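PDB 3HYW: sulfide-quinone reductase from Aquifex aeolicus, which catalyses the FAD-dependent oxidation of hydrogen sulfide by a quinone, building up polysulfur that is released typically as cyclooctasulfur. Local coordinates for residues 221-233 / 240-252. Sequence-based numbering, arbitrary orientation.
Sequences VAVKAIEPDKVIY and THEVPAKFTMFMP
With CG of Tyr-233 set between its backbone N and carbonyl carbon (chi1 65°) and CG of His-241 anti to its own carbonyl carbon (chi1 -62°), the phenol lies across the histidine stem. CB of His-241 sits over one ring face in a CH-pi contact, 3.6 Å from the centroid of the Tyr-233 ring, whereas the imidazole is slid aside, nearly parallel to the phenol but barely overlapping it. The backbones beneath are locked by paired hydrogen bonds, the shortest from His-241 N to Tyr-233 O (2.7 Å); Val-231 and Val-243 form the next such pair. Were Tyr-233 an alanine, CB of His-241 would probably lose its aromatic cover and a gap would open beside Ile-185. Glu-242, on the face opposite to Tyr-233, meets the extended chain of Lys-230 in a salt bridge whose hydrogen bond is weak (NZ of Lys-230 to OE1 of Glu-242, 3.2 Å). Farther along, Phe-250 is gripped obliquely by CG2 of Val-223 (3.6 Å from its CE1), CD1 of Ile-226 and CG2 of Val-231. These residues join the three-stranded antiparallel sheet, whose strand 222-226 carries a classic beta bulge at Lys-224 and Ala-225 opposite Ile-232, to strand 247-255 of the mixed sheet, with Val-147 of strand 146-150 and Ile-185 of strand 182-185 packing against the same apolar layer.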
loop_
_atom_site.group_PDB
_atom_site.type_symbol
_atom_site.label_atom_id
_atom_site.label_comp_id
_atom_site.label_asym_id
_atom_site.label_seq_id
_atom_site.Cartn_x
_atom_site.Cartn_y
_atom_site.Cartn_z
ATOM N N VAL A 221 -2.784 0.106 -19.706
ATOM C CA VAL A 221 -2.985 0.854 -20.944
ATOM C C VAL A 221 -2.379 0.089 -22.113
ATOM O O VAL A 221 -1.550 -0.800 -21.927
ATOM C CB VAL A 221 -2.392 2.295 -20.885
ATOM C CG1 VAL A 221 -3.120 3.152 -19.847
ATOM C CG2 VAL A 221 -0.892 2.262 -20.609
ATOM N N ALA A 222 -2.800 0.454 -23.318
ATOM C CA ALA A 222 -2.345 -0.211 -24.529
ATOM C C ALA A 222 -1.468 0.746 -25.325
ATOM O O ALA A 222 -1.964 1.726 -25.896
ATOM C CB ALA A 222 -3.554 -0.659 -25.366
ATOM N N VAL A 223 -0.163 0.476 -25.335
ATOM C CA VAL A 223 0.773 1.226 -26.168
ATOM C C VAL A 223 0.412 0.957 -27.625
ATOM O O VAL A 223 0.360 -0.205 -28.059
ATOM C CB VAL A 223 2.242 0.830 -25.883
ATOM C CG1 VAL A 223 3.204 1.547 -26.831
ATOM C CG2 VAL A 223 2.596 1.137 -24.447
ATOM N N LYS A 224 0.141 2.031 -28.362
ATOM C CA LYS A 224 -0.341 1.930 -29.740
ATOM C C LYS A 224 0.718 2.314 -30.767
ATOM O O LYS A 224 0.708 1.818 -31.898
ATOM C CB LYS A 224 -1.590 2.799 -29.934
ATOM C CG LYS A 224 -2.835 2.277 -29.221
ATOM C CD LYS A 224 -3.156 0.836 -29.644
ATOM C CE LYS A 224 -4.374 0.282 -28.924
ATOM N NZ LYS A 224 -5.600 0.378 -29.756
ATOM N N ALA A 225 1.622 3.204 -30.364
ATOM C CA ALA A 225 2.627 3.739 -31.265
ATOM C C ALA A 225 3.845 4.237 -30.522
ATOM O O ALA A 225 3.741 4.817 -29.435
ATOM C CB ALA A 225 2.036 4.874 -32.132
ATOM N N ILE A 226 5.001 4.000 -31.128
ATOM C CA ILE A 226 6.246 4.586 -30.681
ATOM C C ILE A 226 6.804 5.387 -31.849
ATOM O O ILE A 226 7.121 4.839 -32.906
ATOM C CB ILE A 226 7.252 3.521 -30.193
ATOM C CG1 ILE A 226 6.660 2.750 -29.005
ATOM C CG2 ILE A 226 8.568 4.172 -29.795
ATOM C CD1 ILE A 226 7.106 1.323 -28.910
ATOM N N GLU A 227 6.878 6.695 -31.649
ATOM C CA GLU A 227 7.440 7.605 -32.629
ATOM C C GLU A 227 8.846 7.978 -32.156
ATOM O O GLU A 227 9.218 7.648 -31.026
ATOM C CB GLU A 227 6.533 8.833 -32.784
ATOM C CG GLU A 227 5.151 8.498 -33.366
ATOM C CD GLU A 227 4.254 9.712 -33.565
ATOM O OE1 GLU A 227 4.757 10.859 -33.560
ATOM O OE2 GLU A 227 3.033 9.517 -33.741
ATOM N N PRO A 228 9.655 8.622 -33.022
ATOM C CA PRO A 228 10.990 9.024 -32.561
ATOM C C PRO A 228 10.925 10.017 -31.397
ATOM O O PRO A 228 11.894 10.166 -30.648
ATOM C CB PRO A 228 11.595 9.700 -33.799
ATOM C CG PRO A 228 10.823 9.143 -34.957
ATOM C CD PRO A 228 9.434 8.969 -34.437
ATOM N N ASP A 229 9.756 10.632 -31.244
ATOM C CA ASP A 229 9.522 11.801 -30.409
ATOM C C ASP A 229 8.770 11.454 -29.121
ATOM O O ASP A 229 8.874 12.167 -28.114
ATOM C CB ASP A 229 8.683 12.803 -31.233
ATOM C CG ASP A 229 8.615 14.193 -30.611
ATOM O OD1 ASP A 229 9.141 14.391 -29.490
ATOM O OD2 ASP A 229 8.033 15.101 -31.255
ATOM N N LYS A 230 7.998 10.368 -29.162
ATOM C CA LYS A 230 6.983 10.113 -28.141
ATOM C C LYS A 230 6.397 8.703 -28.198
ATOM O O LYS A 230 6.539 7.992 -29.193
ATOM C CB LYS A 230 5.844 11.147 -28.261
ATOM C CG LYS A 230 5.276 11.310 -29.662
ATOM C CD LYS A 230 4.418 12.562 -29.764
ATOM C CE LYS A 230 4.224 12.996 -31.201
ATOM N NZ LYS A 230 3.198 14.072 -31.315
ATOM N N VAL A 231 5.741 8.318 -27.110
ATOM C CA VAL A 231 4.960 7.091 -27.061
ATOM C C VAL A 231 3.492 7.482 -26.958
ATOM O O VAL A 231 3.127 8.390 -26.196
ATOM C CB VAL A 231 5.392 6.167 -25.889
ATOM C CG1 VAL A 231 4.460 4.956 -25.752
ATOM C CG2 VAL A 231 6.825 5.697 -26.099
ATOM N N ILE A 232 2.671 6.824 -27.771
ATOM C CA ILE A 232 1.226 7.020 -27.755
ATOM C C ILE A 232 0.555 5.762 -27.192
ATOM O O ILE A 232 0.788 4.647 -27.672
ATOM C CB ILE A 232 0.674 7.348 -29.163
ATOM C CG1 ILE A 232 1.410 8.558 -29.757
ATOM C CG2 ILE A 232 -0.840 7.585 -29.108
ATOM C CD1 ILE A 232 1.121 8.806 -31.227
ATOM N N TYR A 233 -0.253 5.953 -26.155
ATOM C CA TYR A 233 -0.989 4.856 -25.547
ATOM C C TYR A 233 -2.477 5.175 -25.458
ATOM O O TYR A 233 -2.875 6.340 -25.485
ATOM C CB TYR A 233 -0.410 4.485 -24.172
ATOM C CG TYR A 233 -0.536 5.554 -23.108
ATOM C CD1 TYR A 233 0.449 6.528 -22.948
ATOM C CD2 TYR A 233 -1.638 5.581 -22.251
ATOM C CE1 TYR A 233 0.336 7.511 -21.966
ATOM C CE2 TYR A 233 -1.760 6.553 -21.264
ATOM C CZ TYR A 233 -0.770 7.513 -21.125
ATOM O OH TYR A 233 -0.899 8.487 -20.158
ATOM N N THR A 240 -6.805 8.392 -26.241
ATOM C CA THR A 240 -5.381 8.343 -26.542
ATOM C C THR A 240 -4.601 9.386 -25.752
ATOM O O THR A 240 -5.065 10.515 -25.542
ATOM C CB THR A 240 -5.098 8.526 -28.045
ATOM O OG1 THR A 240 -5.776 9.692 -28.520
ATOM C CG2 THR A 240 -5.583 7.317 -28.829
ATOM N N HIS A 241 -3.412 8.990 -25.314
ATOM C CA HIS A 241 -2.529 9.857 -24.555
ATOM C C HIS A 241 -1.117 9.807 -25.126
ATOM O O HIS A 241 -0.750 8.890 -25.865
ATOM C CB HIS A 241 -2.511 9.463 -23.078
ATOM C CG HIS A 241 -3.837 9.588 -22.397
ATOM N ND1 HIS A 241 -4.756 8.560 -22.360
ATOM C CD2 HIS A 241 -4.400 10.619 -21.723
ATOM C CE1 HIS A 241 -5.828 8.954 -21.697
ATOM N NE2 HIS A 241 -5.637 10.199 -21.299
ATOM N N GLU A 242 -0.328 10.797 -24.747
ATOM C CA GLU A 242 0.962 11.034 -25.347
ATOM C C GLU A 242 1.960 11.296 -24.225
ATOM O O GLU A 242 1.664 12.020 -23.272
ATOM C CB GLU A 242 0.843 12.242 -26.279
ATOM C CG GLU A 242 2.081 12.582 -27.063
ATOM C CD GLU A 242 1.892 13.813 -27.927
ATOM O OE1 GLU A 242 1.148 13.730 -28.929
ATOM O OE2 GLU A 242 2.499 14.859 -27.611
ATOM N N VAL A 243 3.133 10.687 -24.335
ATOM C CA VAL A 243 4.207 10.921 -23.380
ATOM C C VAL A 243 5.504 11.128 -24.169
ATOM O O VAL A 243 5.771 10.384 -25.113
ATOM C CB VAL A 243 4.278 9.781 -22.313
ATOM C CG1 VAL A 243 5.540 8.924 -22.448
ATOM C CG2 VAL A 243 4.172 10.365 -20.910
ATOM N N PRO A 244 6.282 12.177 -23.826
ATOM C CA PRO A 244 7.525 12.459 -24.548
ATOM C C PRO A 244 8.619 11.427 -24.275
ATOM O O PRO A 244 8.731 10.922 -23.156
ATOM C CB PRO A 244 7.939 13.840 -24.030
ATOM C CG PRO A 244 7.255 14.004 -22.734
ATOM C CD PRO A 244 6.014 13.166 -22.765
ATOM N N ALA A 245 9.407 11.116 -25.301
ATOM C CA ALA A 245 10.448 10.098 -25.194
ATOM C C ALA A 245 11.591 10.320 -26.178
ATOM O O ALA A 245 11.368 10.466 -27.382
ATOM C CB ALA A 245 9.855 8.726 -25.400
ATOM N N LYS A 246 12.814 10.334 -25.657
ATOM C CA LYS A 246 14.009 10.397 -26.492
ATOM C C LYS A 246 14.588 8.991 -26.681
ATOM O O LYS A 246 15.158 8.676 -27.727
ATOM C CB LYS A 246 15.048 11.348 -25.886
ATOM C CG LYS A 246 16.319 11.472 -26.711
ATOM C CD LYS A 246 17.153 12.669 -26.301
ATOM C CE LYS A 246 18.353 12.830 -27.236
ATOM N NZ LYS A 246 19.238 11.620 -27.224
ATOM N N PHE A 247 14.428 8.152 -25.663
ATOM C CA PHE A 247 14.837 6.753 -25.743
ATOM C C PHE A 247 13.722 5.869 -25.209
ATOM O O PHE A 247 13.148 6.157 -24.160
ATOM C CB PHE A 247 16.133 6.514 -24.958
ATOM C CG PHE A 247 16.492 5.056 -24.812
ATOM C CD1 PHE A 247 15.954 4.293 -23.774
ATOM C CD2 PHE A 247 17.359 4.442 -25.717
ATOM C CE1 PHE A 247 16.264 2.932 -23.643
ATOM C CE2 PHE A 247 17.685 3.088 -25.588
ATOM C CZ PHE A 247 17.132 2.332 -24.551
ATOM N N THR A 248 13.418 4.797 -25.936
ATOM C CA THR A 248 12.462 3.795 -25.466
ATOM C C THR A 248 13.009 2.370 -25.565
ATOM O O THR A 248 13.886 2.074 -26.384
ATOM C CB THR A 248 11.104 3.854 -26.230
ATOM O OG1 THR A 248 11.306 3.504 -27.601
ATOM C CG2 THR A 248 10.479 5.238 -26.151
ATOM N N MET A 249 12.477 1.497 -24.716
ATOM C CA MET A 249 12.732 0.074 -24.802
ATOM C C MET A 249 11.420 -0.616 -24.473
ATOM O O MET A 249 10.950 -0.561 -23.333
ATOM C CB MET A 249 13.832 -0.347 -23.817
ATOM C CG MET A 249 14.484 -1.708 -24.107
ATOM S SD MET A 249 13.390 -3.143 -24.040
ATOM C CE MET A 249 13.048 -3.278 -22.286
ATOM N N PHE A 250 10.829 -1.259 -25.474
ATOM C CA PHE A 250 9.599 -2.000 -25.268
ATOM C C PHE A 250 9.744 -3.484 -25.555
ATOM O O PHE A 250 10.490 -3.888 -26.449
ATOM C CB PHE A 250 8.433 -1.376 -26.051
ATOM C CG PHE A 250 7.801 -0.229 -25.331
ATOM C CD1 PHE A 250 6.693 -0.433 -24.517
ATOM C CD2 PHE A 250 8.347 1.047 -25.418
ATOM C CE1 PHE A 250 6.131 0.620 -23.809
ATOM C CE2 PHE A 250 7.781 2.106 -24.725
ATOM C CZ PHE A 250 6.672 1.891 -23.921
ATOM N N MET A 251 9.047 -4.284 -24.755
ATOM C CA MET A 251 8.920 -5.710 -25.010
ATOM C C MET A 251 7.953 -5.916 -26.167
ATOM O O MET A 251 6.912 -5.243 -26.235
ATOM C CB MET A 251 8.391 -6.443 -23.776
ATOM C CG MET A 251 9.225 -6.259 -22.519
ATOM S SD MET A 251 10.948 -6.783 -22.689
ATOM C CE MET A 251 10.749 -8.527 -23.062
ATOM N N PRO A 252 8.308 -6.818 -27.099
ATOM C CA PRO A 252 7.354 -7.272 -28.098
ATOM C C PRO A 252 6.488 -8.396 -27.538
ATOM O O PRO A 252 6.826 -8.985 -26.504
ATOM C CB PRO A 252 8.253 -7.788 -29.224
ATOM C CG PRO A 252 9.500 -8.242 -28.545
ATOM C CD PRO A 252 9.639 -7.437 -27.273
HETATM O O HOH W 1 10.679 7.484 -28.832
#